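Local coordinates for UspA domain-containing protein (Pyrococcus horikoshii, PDB 2DUM), which is of unknown function but belongs to the universal stress protein A family and may, like its relatives, serve in the cell's response to stress, at residues A[6-11]-A[34-39]; A[41-46]-A[102-107]; A[112-117]-A[147-152]. All coordinates share one frame; numbering follows the deposited sequence.

Interaction 1. Residues A[6-11]-A[34-39]; sequences RKVLFP and GEVILL
The first beta-alpha-beta unit of this universal stress protein fold, strand 7-11, helix 16-28 and strand 35-43, closes here, with Val8 to Pro11 running beside Val36 to Leu39 in the parallel sheet. The two short segments make an angle of 20°. Ile37 is gripped at both ends of its backbone: its N donates to Val8 O at 3.1 Å, and its O accepts Phe10 N at 3.1 Å. Leu39 N continues the pattern to Phe10 O at 3.1 Å, and Glu35 N reaches Arg6 O at 2.9 Å.

Side chains sort onto two faces. Leu9, Ile37 and Leu39 share one with Pro11, and Val112 of helix 105-115 packs over it. Leu9 holds its CG anti to the backbone N (chi1 178°), which lets the CD2 branch lean across the strand gap to Ile37 CB at 3.8 Å, with Leu39 CB a little further along. At the N-terminal end of the same face Lys7 and Glu35 lie alongside each other, joined by a long salt bridge from NZ to OE1 of 3.7 Å; that carboxylate also pairs with Arg97. The other face carries Val8, Val36, Phe10 and Leu38, and there Phe91 meets Phe10 edge-to-face. Leu38 CD1 comes to the edge of the Phe10 ring, near its plane, 3.6 Å from Phe10 CD1.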
# COMPACT_ATOMS: atom_id res chain seq x y z
N ARG A 6 -2.33 13.57 3.17
CA ARG A 6 -2.72 14.93 2.88
C ARG A 6 -3.84 15.01 1.86
O ARG A 6 -4.70 15.93 1.99
CB ARG A 6 -1.56 15.80 2.45
CG ARG A 6 -1.14 15.46 1.18
CD ARG A 6 -0.30 16.54 0.58
NE ARG A 6 1.11 16.59 1.08
CZ ARG A 6 1.79 15.74 1.92
NH1 ARG A 6 1.29 14.55 2.50
NH2 ARG A 6 3.08 16.16 2.15
N LYS A 7 -3.87 14.09 0.88
CA LYS A 7 -4.89 14.10 -0.11
C LYS A 7 -5.10 12.68 -0.67
O LYS A 7 -4.81 12.34 -1.80
CB LYS A 7 -4.52 15.10 -1.18
CG LYS A 7 -5.66 15.26 -2.27
CD LYS A 7 -5.08 15.85 -3.55
CE LYS A 7 -4.96 17.37 -3.48
NZ LYS A 7 -6.10 17.87 -4.36
N VAL A 8 -5.57 11.79 0.12
CA VAL A 8 -5.57 10.47 -0.42
C VAL A 8 -6.69 10.32 -1.41
O VAL A 8 -7.69 11.06 -1.32
CB VAL A 8 -5.69 9.47 0.73
CG1 VAL A 8 -4.84 9.96 1.86
CG2 VAL A 8 -7.19 9.25 1.14
N LEU A 9 -6.55 9.36 -2.34
CA LEU A 9 -7.63 9.11 -3.31
C LEU A 9 -8.05 7.74 -3.02
O LEU A 9 -7.23 6.90 -2.59
CB LEU A 9 -7.08 9.10 -4.73
CG LEU A 9 -7.73 8.86 -6.11
CD1 LEU A 9 -8.30 7.57 -6.18
CD2 LEU A 9 -8.81 9.85 -6.42
N PHE A 10 -9.29 7.46 -3.32
CA PHE A 10 -9.85 6.27 -2.83
C PHE A 10 -10.99 6.01 -3.73
O PHE A 10 -11.99 6.70 -3.66
CB PHE A 10 -10.42 6.53 -1.43
CG PHE A 10 -11.24 5.42 -0.94
CD1 PHE A 10 -12.56 5.38 -1.22
CD2 PHE A 10 -10.68 4.38 -0.31
CE1 PHE A 10 -13.34 4.36 -0.86
CE2 PHE A 10 -11.47 3.30 0.07
CZ PHE A 10 -12.82 3.32 -0.21
N PRO A 11 -10.81 5.11 -4.66
CA PRO A 11 -11.80 4.49 -5.50
C PRO A 11 -12.77 3.53 -4.85
O PRO A 11 -12.35 2.50 -4.26
CB PRO A 11 -10.95 3.74 -6.46
CG PRO A 11 -9.63 4.62 -6.46
CD PRO A 11 -9.46 4.74 -5.06
N GLY A 34 -6.07 14.78 5.15
CA GLY A 34 -6.27 16.20 4.78
C GLY A 34 -7.56 16.21 3.98
O GLY A 34 -8.63 16.48 4.54
N GLU A 35 -7.51 15.82 2.70
CA GLU A 35 -8.68 15.66 1.82
C GLU A 35 -8.76 14.25 1.25
O GLU A 35 -7.78 13.67 0.88
CB GLU A 35 -8.51 16.66 0.69
CG GLU A 35 -9.56 16.77 -0.51
CD GLU A 35 -9.03 17.89 -1.57
OE1 GLU A 35 -9.47 17.94 -2.75
OE2 GLU A 35 -8.09 18.71 -1.22
N VAL A 36 -9.93 13.70 1.14
CA VAL A 36 -10.06 12.46 0.33
C VAL A 36 -10.91 12.63 -0.99
O VAL A 36 -12.01 13.16 -0.98
CB VAL A 36 -10.54 11.25 1.20
CG1 VAL A 36 -11.28 11.76 2.30
CG2 VAL A 36 -11.40 10.23 0.40
N ILE A 37 -10.44 12.18 -2.13
CA ILE A 37 -11.31 12.28 -3.24
C ILE A 37 -11.87 10.89 -3.39
O ILE A 37 -11.16 9.90 -3.60
CB ILE A 37 -10.50 12.62 -4.46
CG1 ILE A 37 -9.76 13.89 -4.23
CG2 ILE A 37 -11.30 12.64 -5.75
CD1 ILE A 37 -8.34 13.75 -4.76
N LEU A 38 -13.16 10.81 -3.32
CA LEU A 38 -13.81 9.57 -3.38
C LEU A 38 -14.18 9.31 -4.84
O LEU A 38 -15.23 9.73 -5.26
CB LEU A 38 -15.05 9.83 -2.61
CG LEU A 38 -15.98 8.70 -2.43
CD1 LEU A 38 -15.21 7.81 -1.44
CD2 LEU A 38 -17.30 9.31 -1.87
N LEU A 39 -13.34 8.63 -5.64
CA LEU A 39 -13.61 8.40 -7.08
C LEU A 39 -14.51 7.25 -7.37
O LEU A 39 -14.60 6.32 -6.58
CB LEU A 39 -12.32 8.12 -7.78
CG LEU A 39 -12.38 8.17 -9.29
CD1 LEU A 39 -13.26 9.27 -9.71
CD2 LEU A 39 -11.03 8.46 -9.86

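Interaction 2. Residues A[41-46]-A[102-107]; sequences VIDEGT and FGIPWD
At the C-terminal ends of the strands of the parallel sheet, where nucleotide-binding relatives of this fold commonly place their site, Ile42 and Asp43 of strand 35-43 pair with Phe102 and Gly103 of strand 95-103 just before helix 105-115 begins. Gly103 N donates to Ile42 O at 3.0 Å. Glu44 N bonds to Gly103 O in turn, although the modelled length is too short to trust. Gly103 adopts backbone angles (phi 146°) that call for glycine, and with them the chain leaves the strand for the helix. Val41 packs against this bend: CG1, anti to its own backbone N, touches Gly103 N at 3.8 Å, while CG2 faces Pro105 O at 4.1 Å.

Asp43 does double duty. Its CB lies 3.8 Å from Pro105 CG, the two side chains crossing at about a right angle. Its carboxylate turns back on its own loop, where OD1 takes a weak bond from Gly45 N, as in an Asx turn, and OD2 takes another weak one from Thr46 N. An alanine here would probably leave those two N-H groups and the Thr46 hydroxyl without their acceptor, setting the turn free to move. The third bond, not a weak one, runs from Thr46 OG1 to Asp43 OD2 at 2.8 Å, meeting the oxygen on its anti side, 31° out of the carboxylate plane.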
# COMPACT_ATOMS: atom_id res chain seq x y z
N VAL A 41 -15.48 5.09 -11.09
CA VAL A 41 -15.30 5.14 -12.49
C VAL A 41 -16.29 4.23 -12.99
O VAL A 41 -16.10 3.06 -12.88
CB VAL A 41 -14.00 4.55 -12.93
CG1 VAL A 41 -13.78 4.90 -14.38
CG2 VAL A 41 -12.97 5.05 -12.12
N ILE A 42 -17.33 4.72 -13.59
CA ILE A 42 -18.27 3.77 -14.14
C ILE A 42 -17.71 3.21 -15.47
O ILE A 42 -17.35 3.98 -16.38
CB ILE A 42 -19.81 4.25 -14.02
CG1 ILE A 42 -20.82 3.04 -14.16
CG2 ILE A 42 -20.08 5.68 -14.73
CD1 ILE A 42 -21.30 2.28 -12.78
N ASP A 43 -17.57 1.87 -15.47
CA ASP A 43 -16.70 1.14 -16.40
C ASP A 43 -17.20 1.14 -17.81
O ASP A 43 -18.29 0.65 -18.09
CB ASP A 43 -16.51 -0.30 -15.91
CG ASP A 43 -15.64 -1.19 -16.89
OD1 ASP A 43 -14.75 -0.72 -17.66
OD2 ASP A 43 -15.84 -2.42 -16.86
N GLU A 44 -16.39 1.66 -18.73
CA GLU A 44 -16.72 1.68 -20.17
C GLU A 44 -17.07 0.27 -20.69
O GLU A 44 -18.10 0.06 -21.37
CB GLU A 44 -15.53 2.25 -20.97
CG GLU A 44 -15.91 3.36 -22.01
CD GLU A 44 -15.97 4.82 -21.44
OE1 GLU A 44 -17.02 5.52 -21.55
OE2 GLU A 44 -14.94 5.28 -20.90
N GLY A 45 -16.21 -0.68 -20.36
CA GLY A 45 -16.45 -2.09 -20.66
C GLY A 45 -17.86 -2.55 -20.34
O GLY A 45 -18.65 -2.85 -21.24
N THR A 46 -18.17 -2.58 -19.03
CA THR A 46 -19.30 -3.36 -18.46
C THR A 46 -20.68 -3.02 -19.07
O THR A 46 -21.49 -3.91 -19.35
CB THR A 46 -19.31 -3.44 -16.84
OG1 THR A 46 -18.60 -2.32 -16.28
CG2 THR A 46 -18.67 -4.75 -16.27
N PHE A 102 -16.05 8.24 -16.59
CA PHE A 102 -16.31 7.01 -17.41
C PHE A 102 -15.04 6.33 -17.83
O PHE A 102 -14.03 7.00 -18.08
CB PHE A 102 -17.16 7.34 -18.65
CG PHE A 102 -18.50 7.75 -18.27
CD1 PHE A 102 -18.83 9.10 -18.20
CD2 PHE A 102 -19.40 6.79 -17.79
CE1 PHE A 102 -20.11 9.53 -17.71
CE2 PHE A 102 -20.66 7.19 -17.28
CZ PHE A 102 -21.02 8.56 -17.25
N GLY A 103 -15.03 5.02 -17.96
CA GLY A 103 -13.82 4.46 -18.59
C GLY A 103 -13.38 3.13 -18.09
O GLY A 103 -14.21 2.32 -17.63
N ILE A 104 -12.08 2.86 -18.19
CA ILE A 104 -11.60 1.57 -17.65
C ILE A 104 -11.13 1.85 -16.25
O ILE A 104 -10.24 2.69 -16.04
CB ILE A 104 -10.51 0.79 -18.54
CG1 ILE A 104 -9.34 1.72 -18.97
CG2 ILE A 104 -11.20 0.03 -19.69
CD1 ILE A 104 -9.72 3.28 -19.08
N PRO A 105 -11.75 1.17 -15.31
CA PRO A 105 -11.42 1.46 -13.96
C PRO A 105 -9.92 1.83 -13.72
O PRO A 105 -9.63 3.02 -13.49
CB PRO A 105 -11.96 0.23 -13.22
CG PRO A 105 -13.24 -0.07 -13.97
CD PRO A 105 -12.78 0.12 -15.41
N TRP A 106 -8.98 0.88 -13.83
CA TRP A 106 -7.59 1.21 -13.44
C TRP A 106 -7.02 2.42 -14.16
O TRP A 106 -6.04 3.02 -13.71
CB TRP A 106 -6.60 0.05 -13.68
CG TRP A 106 -6.07 0.13 -15.06
CD1 TRP A 106 -5.07 0.96 -15.56
CD2 TRP A 106 -6.57 -0.59 -16.14
NE1 TRP A 106 -4.92 0.76 -16.91
CE2 TRP A 106 -5.84 -0.18 -17.29
CE3 TRP A 106 -7.59 -1.54 -16.26
CZ2 TRP A 106 -6.11 -0.69 -18.55
CZ3 TRP A 106 -7.85 -2.07 -17.51
CH2 TRP A 106 -7.11 -1.64 -18.65
N ASP A 107 -7.57 2.74 -15.31
CA ASP A 107 -6.92 3.72 -16.13
C ASP A 107 -7.45 5.08 -15.68
O ASP A 107 -6.75 6.10 -15.65
CB ASP A 107 -7.15 3.42 -17.61
CG ASP A 107 -6.35 4.38 -18.53
OD1 ASP A 107 -6.97 5.03 -19.42
OD2 ASP A 107 -5.10 4.55 -18.36

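Interaction 3. Residues A[112-117]-A[147-152]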
# COMPACT_ATOMS: atom_id res chain seq x y z
N VAL A 112 -6.62 10.01 -12.84
CA VAL A 112 -7.01 10.97 -11.82
C VAL A 112 -5.98 11.05 -10.69
O VAL A 112 -5.78 12.12 -10.14
CB VAL A 112 -8.34 10.56 -11.18
CG1 VAL A 112 -8.56 11.26 -9.84
CG2 VAL A 112 -9.56 10.78 -12.14
N ALA A 113 -5.34 9.96 -10.30
CA ALA A 113 -4.32 10.08 -9.30
C ALA A 113 -3.43 11.17 -9.77
O ALA A 113 -3.33 12.20 -9.10
CB ALA A 113 -3.57 8.82 -9.17
N GLU A 114 -2.84 10.98 -10.94
CA GLU A 114 -1.71 11.83 -11.34
C GLU A 114 -2.05 13.28 -11.50
O GLU A 114 -1.21 14.16 -11.24
CB GLU A 114 -1.01 11.34 -12.61
CG GLU A 114 0.47 11.80 -12.66
CD GLU A 114 1.38 10.90 -11.78
OE1 GLU A 114 1.15 9.63 -11.72
OE2 GLU A 114 2.35 11.44 -11.13
N GLU A 115 -3.28 13.49 -11.95
CA GLU A 115 -3.80 14.80 -12.26
C GLU A 115 -4.19 15.66 -11.06
O GLU A 115 -4.24 16.88 -11.21
CB GLU A 115 -5.09 14.71 -13.08
CG GLU A 115 -5.10 14.07 -14.45
CD GLU A 115 -6.54 13.78 -14.88
OE1 GLU A 115 -6.75 13.20 -15.96
OE2 GLU A 115 -7.50 14.12 -14.11
N GLU A 116 -4.61 15.08 -9.94
CA GLU A 116 -4.80 15.91 -8.78
C GLU A 116 -3.66 15.94 -7.82
O GLU A 116 -3.85 16.30 -6.65
CB GLU A 116 -5.99 15.47 -7.99
CG GLU A 116 -7.06 16.46 -8.12
CD GLU A 116 -7.55 16.32 -9.48
OE1 GLU A 116 -7.28 15.18 -9.96
OE2 GLU A 116 -8.13 17.31 -10.03
N ASN A 117 -2.48 15.57 -8.32
CA ASN A 117 -1.33 15.44 -7.53
C ASN A 117 -1.71 15.03 -6.09
O ASN A 117 -1.66 15.83 -5.14
CB ASN A 117 -0.50 16.69 -7.59
CG ASN A 117 0.87 16.43 -7.06
OD1 ASN A 117 1.50 17.30 -6.44
ND2 ASN A 117 1.34 15.19 -7.22
N THR A 147 0.96 3.04 -11.75
CA THR A 147 1.09 4.32 -11.06
C THR A 147 2.50 4.72 -10.59
O THR A 147 3.39 3.88 -10.56
CB THR A 147 0.09 4.43 -9.97
OG1 THR A 147 -0.10 5.79 -9.71
CG2 THR A 147 0.52 3.74 -8.70
N LYS A 148 2.71 6.00 -10.27
CA LYS A 148 4.00 6.52 -9.65
C LYS A 148 3.79 6.94 -8.19
O LYS A 148 4.71 6.85 -7.30
CB LYS A 148 4.55 7.75 -10.36
CG LYS A 148 4.49 7.72 -11.88
CD LYS A 148 5.22 6.54 -12.51
CE LYS A 148 4.90 6.50 -14.02
NZ LYS A 148 4.87 7.92 -14.48
N LYS A 149 2.57 7.39 -7.96
CA LYS A 149 2.00 7.56 -6.63
C LYS A 149 2.23 6.31 -5.64
O LYS A 149 2.53 5.17 -6.09
CB LYS A 149 0.52 7.97 -6.83
CG LYS A 149 0.21 9.49 -6.95
CD LYS A 149 0.86 10.16 -8.11
CE LYS A 149 0.63 11.64 -8.07
NZ LYS A 149 1.18 12.29 -6.78
N PRO A 150 2.23 6.56 -4.29
CA PRO A 150 2.20 5.45 -3.31
C PRO A 150 0.84 4.85 -3.16
O PRO A 150 -0.13 5.44 -3.67
CB PRO A 150 2.73 6.08 -2.04
CG PRO A 150 2.47 7.54 -2.16
CD PRO A 150 2.45 7.87 -3.64
N VAL A 151 0.76 3.64 -2.58
CA VAL A 151 -0.50 2.89 -2.65
C VAL A 151 -0.79 2.11 -1.41
O VAL A 151 0.02 1.29 -1.01
CB VAL A 151 -0.57 1.91 -3.83
CG1 VAL A 151 -1.88 1.03 -3.77
CG2 VAL A 151 -0.56 2.61 -5.15
N LEU A 152 -1.97 2.30 -0.82
CA LEU A 152 -2.28 1.59 0.39
C LEU A 152 -3.25 0.46 0.01
O LEU A 152 -4.44 0.65 -0.47
CB LEU A 152 -2.93 2.57 1.35
CG LEU A 152 -2.50 2.53 2.83
CD1 LEU A 152 -3.53 3.10 3.70
CD2 LEU A 152 -2.33 1.23 3.31
O HOH W 1 -1.19 8.00 -11.27
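Lys149 reaches across from the loop before strand 151-154 to Ala113 and Glu114 in the last turn of helix 105-115 and Asn117 just beyond it, at the subunit interface of this universal stress protein. The van der Waals part rests on its methylenes. Lys149 CG faces Ala113 CB at 4.4 Å, and the chain, bent at chi2 (61°), then runs obliquely past the Glu114 carboxylate, with Lys149 CE 3.5 Å from Glu114 OE2. Lys148 adds a smaller touch: its CG lies 3.9 Å from Glu114 OE1, the two side chains crossing at about a right angle.

Charge acts here at longer range. Glu114 OE2 and Lys149 NZ are 4.6 Å apart, opposite in sign but beyond a salt bridge. The ammonium has its partners beside the contact instead: it donates to Val118 O and forms a salt bridge with OD2 of Asp158 of the second subunit. Asn117 ND2, 2.9 Å from Lys149 NZ, cannot bond to it, since both are donors; it gives its own hydrogen bond to that same Asp158 oxygen.

One bridge is made by water. The molecule donates to Glu114 OE1 at 2.9 Å and accepts from Thr147 OG1 at 2.9 Å, tying the carboxylate to the residue just after helix 138-146.

Glu114 and Asp158 of the second subunit bring like charges close together, and the Lys149 ammonium near both is likely to offset some of their repulsion and to remain protonated itself. Beyond this cluster Val151 and Leu152 pair antiparallel with a strand of the second subunit, carrying the sheet across the interface. The chemistry implies that the helix end and the loop are joined less by direct polar bonds than through water and a carboxylate borrowed from the partner chain.

In the fold
From the N terminus, interaction 1 closes first, returning the chain through helix 16-28 to pair strand 7-11 with strand 35-43. The same second strand runs on into interaction 2, which spans a longer excursion through helix 69-90 and joins it to strand 95-103; the two contacts sit about 19 Å apart, centre to centre. Helix 105-115 starts in interaction 2 and ends in interaction 3, which closes across strand 120-124 and helix 138-146 to reach strand 151-154, outermost within this chain. The three loops follow in series, neither nested nor crossed. Interactions 1 and 3 touch directly: Lys7 packs on the backbone of Glu116 and Asn117, just past the helix end.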